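Long-range contacts in cytochrome c552 (Thermochromatium tepidum, PDB 5ZE8), which carries five heme c groups and, as a low-potential multiheme cytochrome of a purple sulfur photosynthetic bacterium, probably transfers electrons: residues E296-Q301 / I390-V395; L325-A330 / A396-E401. One frame throughout, in Å; residues are numbered along the deposited sequence.

Interaction 1 of 2, residues E296-Q301 / I390-V395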
loop_
_atom_site.group_PDB
_atom_site.type_symbol
_atom_site.label_atom_id
_atom_site.label_comp_id
_atom_site.label_asym_id
_atom_site.label_seq_id
_atom_site.Cartn_x
_atom_site.Cartn_y
_atom_site.Cartn_z
ATOM N N GLU A 296 -5.063 -33.107 29.889
ATOM C CA GLU A 296 -4.187 -33.865 28.968
ATOM C C GLU A 296 -4.055 -33.125 27.649
ATOM O O GLU A 296 -3.733 -33.742 26.631
ATOM C CB GLU A 296 -4.738 -35.271 28.725
ATOM C CG GLU A 296 -4.888 -36.078 30.027
ATOM C CD GLU A 296 -3.578 -36.194 30.797
ATOM O OE1 GLU A 296 -3.581 -36.025 32.040
ATOM O OE2 GLU A 296 -2.523 -36.401 30.138
ATOM N N LYS A 297 -4.377 -31.821 27.701
ATOM C CA LYS A 297 -4.139 -30.870 26.590
ATOM C C LYS A 297 -3.131 -29.827 26.975
ATOM O O LYS A 297 -2.817 -29.571 28.170
ATOM C CB LYS A 297 -5.451 -30.146 26.172
ATOM C CG LYS A 297 -6.665 -31.018 25.898
ATOM C CD LYS A 297 -6.675 -31.685 24.551
ATOM C CE LYS A 297 -8.051 -32.313 24.260
ATOM N NZ LYS A 297 -9.155 -31.295 24.318
ATOM N N ILE A 298 -2.660 -29.138 25.935
ATOM C CA ILE A 298 -1.856 -27.941 26.091
ATOM C C ILE A 298 -2.800 -26.814 25.600
ATOM O O ILE A 298 -3.283 -26.857 24.496
ATOM C CB ILE A 298 -0.598 -27.971 25.204
ATOM C CG1 ILE A 298 0.370 -29.065 25.673
ATOM C CG2 ILE A 298 0.006 -26.568 25.088
ATOM C CD1 ILE A 298 1.251 -29.502 24.537
ATOM N N ALA A 299 -3.119 -25.870 26.461
ATOM C CA ALA A 299 -3.816 -24.651 26.062
ATOM C C ALA A 299 -2.782 -23.655 25.508
ATOM O O ALA A 299 -1.930 -23.138 26.182
ATOM C CB ALA A 299 -4.573 -24.068 27.228
ATOM N N ALA A 300 -2.919 -23.355 24.214
ATOM C CA ALA A 300 -1.971 -22.496 23.481
ATOM C C ALA A 300 -2.718 -21.204 23.182
ATOM O O ALA A 300 -3.803 -21.246 22.742
ATOM C CB ALA A 300 -1.534 -23.210 22.169
ATOM N N GLN A 301 -2.113 -20.063 23.527
ATOM C CA GLN A 301 -2.710 -18.752 23.268
ATOM C C GLN A 301 -1.815 -18.027 22.324
ATOM O O GLN A 301 -0.617 -17.871 22.617
ATOM C CB GLN A 301 -2.841 -17.972 24.563
ATOM C CG GLN A 301 -3.845 -18.560 25.558
ATOM C CD GLN A 301 -3.212 -19.559 26.504
ATOM O OE1 GLN A 301 -2.194 -19.263 27.133
ATOM N NE2 GLN A 301 -3.814 -20.750 26.625
ATOM N N ILE A 390 -4.604 -28.332 22.372
ATOM C CA ILE A 390 -3.734 -29.258 21.640
ATOM C C ILE A 390 -3.576 -30.556 22.498
ATOM O O ILE A 390 -3.107 -30.486 23.612
ATOM C CB ILE A 390 -2.311 -28.685 21.365
ATOM C CG1 ILE A 390 -2.413 -27.372 20.515
ATOM C CG2 ILE A 390 -1.484 -29.711 20.581
ATOM C CD1 ILE A 390 -1.095 -26.699 20.328
ATOM N N PRO A 391 -3.861 -31.721 21.906
ATOM C CA PRO A 391 -3.580 -32.957 22.668
ATOM C C PRO A 391 -2.092 -33.004 23.072
ATOM O O PRO A 391 -1.170 -32.740 22.234
ATOM C CB PRO A 391 -3.959 -34.071 21.679
ATOM C CG PRO A 391 -4.798 -33.404 20.637
ATOM C CD PRO A 391 -4.409 -31.989 20.556
ATOM N N ALA A 392 -1.794 -33.294 24.355
ATOM C CA ALA A 392 -0.452 -33.137 24.864
ATOM C C ALA A 392 0.501 -34.292 24.595
ATOM O O ALA A 392 1.694 -34.066 24.602
ATOM C CB ALA A 392 -0.463 -32.797 26.367
ATOM N N LYS A 393 -0.043 -35.505 24.352
ATOM C CA LYS A 393 0.759 -36.714 24.116
ATOM C C LYS A 393 1.888 -36.539 23.111
ATOM O O LYS A 393 1.652 -36.311 21.912
ATOM C CB LYS A 393 -0.191 -37.865 23.678
ATOM C CG LYS A 393 0.518 -39.063 23.037
ATOM C CD LYS A 393 -0.342 -40.325 23.089
ATOM C CE LYS A 393 0.076 -41.175 24.282
ATOM N NZ LYS A 393 -0.845 -42.312 24.569
ATOM N N GLY A 394 3.119 -36.623 23.592
ATOM C CA GLY A 394 4.323 -36.568 22.799
ATOM C C GLY A 394 4.816 -35.212 22.350
ATOM O O GLY A 394 5.840 -35.101 21.695
ATOM N N VAL A 395 4.082 -34.186 22.704
ATOM C CA VAL A 395 4.418 -32.826 22.159
ATOM C C VAL A 395 5.634 -32.292 22.899
ATOM O O VAL A 395 5.574 -32.174 24.134
ATOM C CB VAL A 395 3.244 -31.834 22.298
ATOM C CG1 VAL A 395 3.671 -30.451 21.833
ATOM C CG2 VAL A 395 2.013 -32.320 21.518
HETATM O O HOH W 1 -2.899 -36.055 25.081
#
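Ile298 and Val395 meet tip to tip: CD1 of Ile298 ends 3.8 Å from CG1 of Val395. With its CG1 branch anti to the carbonyl carbon (chi1 -67°) and the chain run out at chi2, Ile298 also passes alongside the methyl of Ala392, its CG1 lying 3.9 Å from Ala392 CB. On the same face, Ile390 sits beside Ile298 and sends CD1 to within 4.0 Å of Ala300 CB. Here strand 297-306 begins beside the end of strand 383-391, the two running antiparallel. Ile298 and Ile390 form a hydrogen-bonded pair, with Ile298 N donating to Ile390 O in the carbonyl plane (2.7 Å) and Ile390 N returning a bond to Ile298 O (2.9 Å). Lys297 and Pro391 are the next, non-hydrogen-bonded pair; the lysine bends at chi2, which lays its CD 3.8 Å from Pro391 CA before the amine leads away. At the polar edge Ala392 N donates to Glu296 O (3.0 Å), tilted 30° from the carbonyl plane, and a water bonded to that oxygen accepts from Lys393 N. The type II turn from Ala392 to Val395 then reverses the chain, closed by Val395 N on Ala392 O. Strand 297-306 thus lies between strands 285-294 and 383-391 in a three-stranded antiparallel sheet, while Ile390 and Val395 pack on Ala327 of strand 320-328 and on Trp336 and Leu335 of strand 334-337, respectively.

Interaction 2 of 2, residues L325-A330 / A396-E401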
loop_
_atom_site.group_PDB
_atom_site.type_symbol
_atom_site.label_atom_id
_atom_site.label_comp_id
_atom_site.label_asym_id
_atom_site.label_seq_id
_atom_site.Cartn_x
_atom_site.Cartn_y
_atom_site.Cartn_z
ATOM N N LEU A 325 -0.283 -22.908 13.318
ATOM C CA LEU A 325 0.125 -23.326 14.635
ATOM C C LEU A 325 0.263 -24.844 14.606
ATOM O O LEU A 325 -0.659 -25.565 14.235
ATOM C CB LEU A 325 -0.852 -22.944 15.742
ATOM C CG LEU A 325 -0.535 -23.157 17.217
ATOM C CD1 LEU A 325 0.663 -22.247 17.541
ATOM C CD2 LEU A 325 -1.734 -22.834 18.099
ATOM N N THR A 326 1.440 -25.300 15.015
ATOM C CA THR A 326 1.796 -26.718 14.774
ATOM C C THR A 326 2.475 -27.240 16.037
ATOM O O THR A 326 3.296 -26.595 16.589
ATOM C CB THR A 326 2.715 -26.889 13.570
ATOM O OG1 THR A 326 2.213 -26.231 12.378
ATOM C CG2 THR A 326 2.947 -28.370 13.210
ATOM N N ALA A 327 2.151 -28.488 16.428
ATOM C CA ALA A 327 2.785 -29.144 17.570
ATOM C C ALA A 327 3.574 -30.330 17.052
ATOM O O ALA A 327 3.128 -31.056 16.147
ATOM C CB ALA A 327 1.793 -29.623 18.571
ATOM N N TYR A 328 4.789 -30.461 17.543
ATOM C CA TYR A 328 5.740 -31.493 17.025
ATOM C C TYR A 328 6.204 -32.404 18.187
ATOM O O TYR A 328 6.312 -31.914 19.318
ATOM C CB TYR A 328 7.014 -30.850 16.466
ATOM C CG TYR A 328 6.746 -29.911 15.308
ATOM C CD1 TYR A 328 6.456 -28.563 15.550
ATOM C CD2 TYR A 328 6.787 -30.344 13.988
ATOM C CE1 TYR A 328 6.212 -27.701 14.470
ATOM C CE2 TYR A 328 6.569 -29.479 12.915
ATOM C CZ TYR A 328 6.291 -28.171 13.194
ATOM O OH TYR A 328 6.091 -27.336 12.096
ATOM N N ASP A 329 6.533 -33.685 17.840
ATOM C CA ASP A 329 7.219 -34.513 18.744
ATOM C C ASP A 329 8.709 -34.157 18.755
ATOM O O ASP A 329 9.228 -33.320 17.963
ATOM C CB ASP A 329 6.918 -36.038 18.501
ATOM C CG ASP A 329 7.596 -36.623 17.301
ATOM O OD1 ASP A 329 8.581 -36.094 16.764
ATOM O OD2 ASP A 329 7.111 -37.749 16.909
ATOM N N ALA A 330 9.488 -34.855 19.633
ATOM C CA ALA A 330 10.910 -34.567 19.766
ATOM C C ALA A 330 11.771 -35.023 18.607
ATOM O O ALA A 330 12.992 -34.747 18.584
ATOM C CB ALA A 330 11.406 -35.156 21.107
ATOM N N ALA A 396 6.686 -31.991 22.130
ATOM C CA ALA A 396 7.915 -31.402 22.578
ATOM C C ALA A 396 8.018 -29.911 22.194
ATOM O O ALA A 396 8.722 -29.163 22.863
ATOM C CB ALA A 396 9.082 -32.217 22.058
ATOM N N LEU A 397 7.312 -29.473 21.133
ATOM C CA LEU A 397 7.467 -28.090 20.629
ATOM C C LEU A 397 6.122 -27.641 20.083
ATOM O O LEU A 397 5.509 -28.405 19.368
ATOM C CB LEU A 397 8.415 -28.112 19.483
ATOM C CG LEU A 397 8.688 -26.792 18.800
ATOM C CD1 LEU A 397 9.259 -25.815 19.854
ATOM C CD2 LEU A 397 9.673 -27.028 17.675
ATOM N N VAL A 398 5.724 -26.401 20.374
ATOM C CA VAL A 398 4.548 -25.769 19.723
ATOM C C VAL A 398 5.140 -24.542 19.003
ATOM O O VAL A 398 5.906 -23.772 19.601
ATOM C CB VAL A 398 3.487 -25.377 20.725
ATOM C CG1 VAL A 398 2.322 -24.719 20.075
ATOM C CG2 VAL A 398 2.910 -26.598 21.462
ATOM N N ARG A 399 4.774 -24.349 17.724
ATOM C CA ARG A 399 5.422 -23.320 16.891
ATOM C C ARG A 399 4.286 -22.627 16.161
ATOM O O ARG A 399 3.478 -23.269 15.472
ATOM C CB ARG A 399 6.458 -23.894 15.958
ATOM C CG ARG A 399 7.007 -22.877 14.953
ATOM C CD ARG A 399 8.224 -23.486 14.331
ATOM N NE ARG A 399 8.621 -22.724 13.167
ATOM C CZ ARG A 399 9.778 -22.138 12.964
ATOM N NH1 ARG A 399 10.791 -22.143 13.851
ATOM N NH2 ARG A 399 9.939 -21.509 11.815
ATOM N N GLY A 400 4.272 -21.292 16.299
ATOM C CA GLY A 400 3.362 -20.463 15.546
ATOM C C GLY A 400 4.061 -19.675 14.492
ATOM O O GLY A 400 5.165 -19.139 14.732
ATOM N N GLU A 401 3.404 -19.549 13.333
ATOM C CA GLU A 401 3.955 -18.847 12.229
ATOM C C GLU A 401 2.874 -17.964 11.627
ATOM O O GLU A 401 1.757 -18.413 11.428
ATOM C CB GLU A 401 4.475 -19.781 11.138
ATOM C CG GLU A 401 5.662 -20.625 11.546
ATOM C CD GLU A 401 6.119 -21.647 10.506
ATOM O OE1 GLU A 401 5.493 -21.875 9.449
ATOM O OE2 GLU A 401 7.219 -22.237 10.693
HETATM O O HOH W 2 3.394 -23.744 12.402
HETATM O O HOH W 3 5.915 -24.678 12.202
#
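Tyr328 and Leu397 form a hydrogen-bonded pair of antiparallel strands that ends in a classic beta bulge, where Ala396 and Leu397 both face Tyr328. Tyr328 O therefore accepts two bonds, from Ala396 N at 2.8 Å and from Leu397 N at 3.2 Å, and Tyr328 N donates to Leu397 O. Thr326 and Arg399 bond to each other in both directions. Among apolar contacts, Leu325 CD1 lies 3.9 Å from Val398 CG1 and passes over Gly400 CA on the face shared with Ala327. On the other face the Tyr328 ring runs beside Leu397, its CD1 4.1 Å from Leu397 CD2, and its edge meets Arg399 CB. The polar ends are charged: Arg399, extended from CG to NE, grips Glu401 OE2 side-on with NE (2.9 Å) and NH2, while NH1 forms a salt bridge with Glu432 of strand 426-434. A leucine in place of Arg399 would probably leave both glutamates without their positive partner and their carboxylates freer to turn. Water links the strands as well: one molecule bridges Thr326 OG1 and Arg399 O, and another, in the plane of the Tyr328 ring, lies 2.7 Å from Tyr328 OH.

Interactions 1 and 2 lie with their centres about 10 Å apart, on the same side of the chain's centre, in the beta-rich part of the molecule. Each belongs to a different antiparallel sheet, and their segments alternate along the chain: 296-301, 325-330, 390-395, 396-401. Strand 297-306 is followed by 320-328, and strand 383-391 by 397-405, so the turn of interaction 1 carries the chain directly from one sheet to the other. The two sheets pack through side chains: Ala327 CB lies 3.8 Å from Ile390 CG2 and 3.9 Å from Val395 CG1. Each contact pairs strands distant in sequence within its own sheet, and the packing of Ala327 against Ile390 and Val395 brings the two sheets face to face.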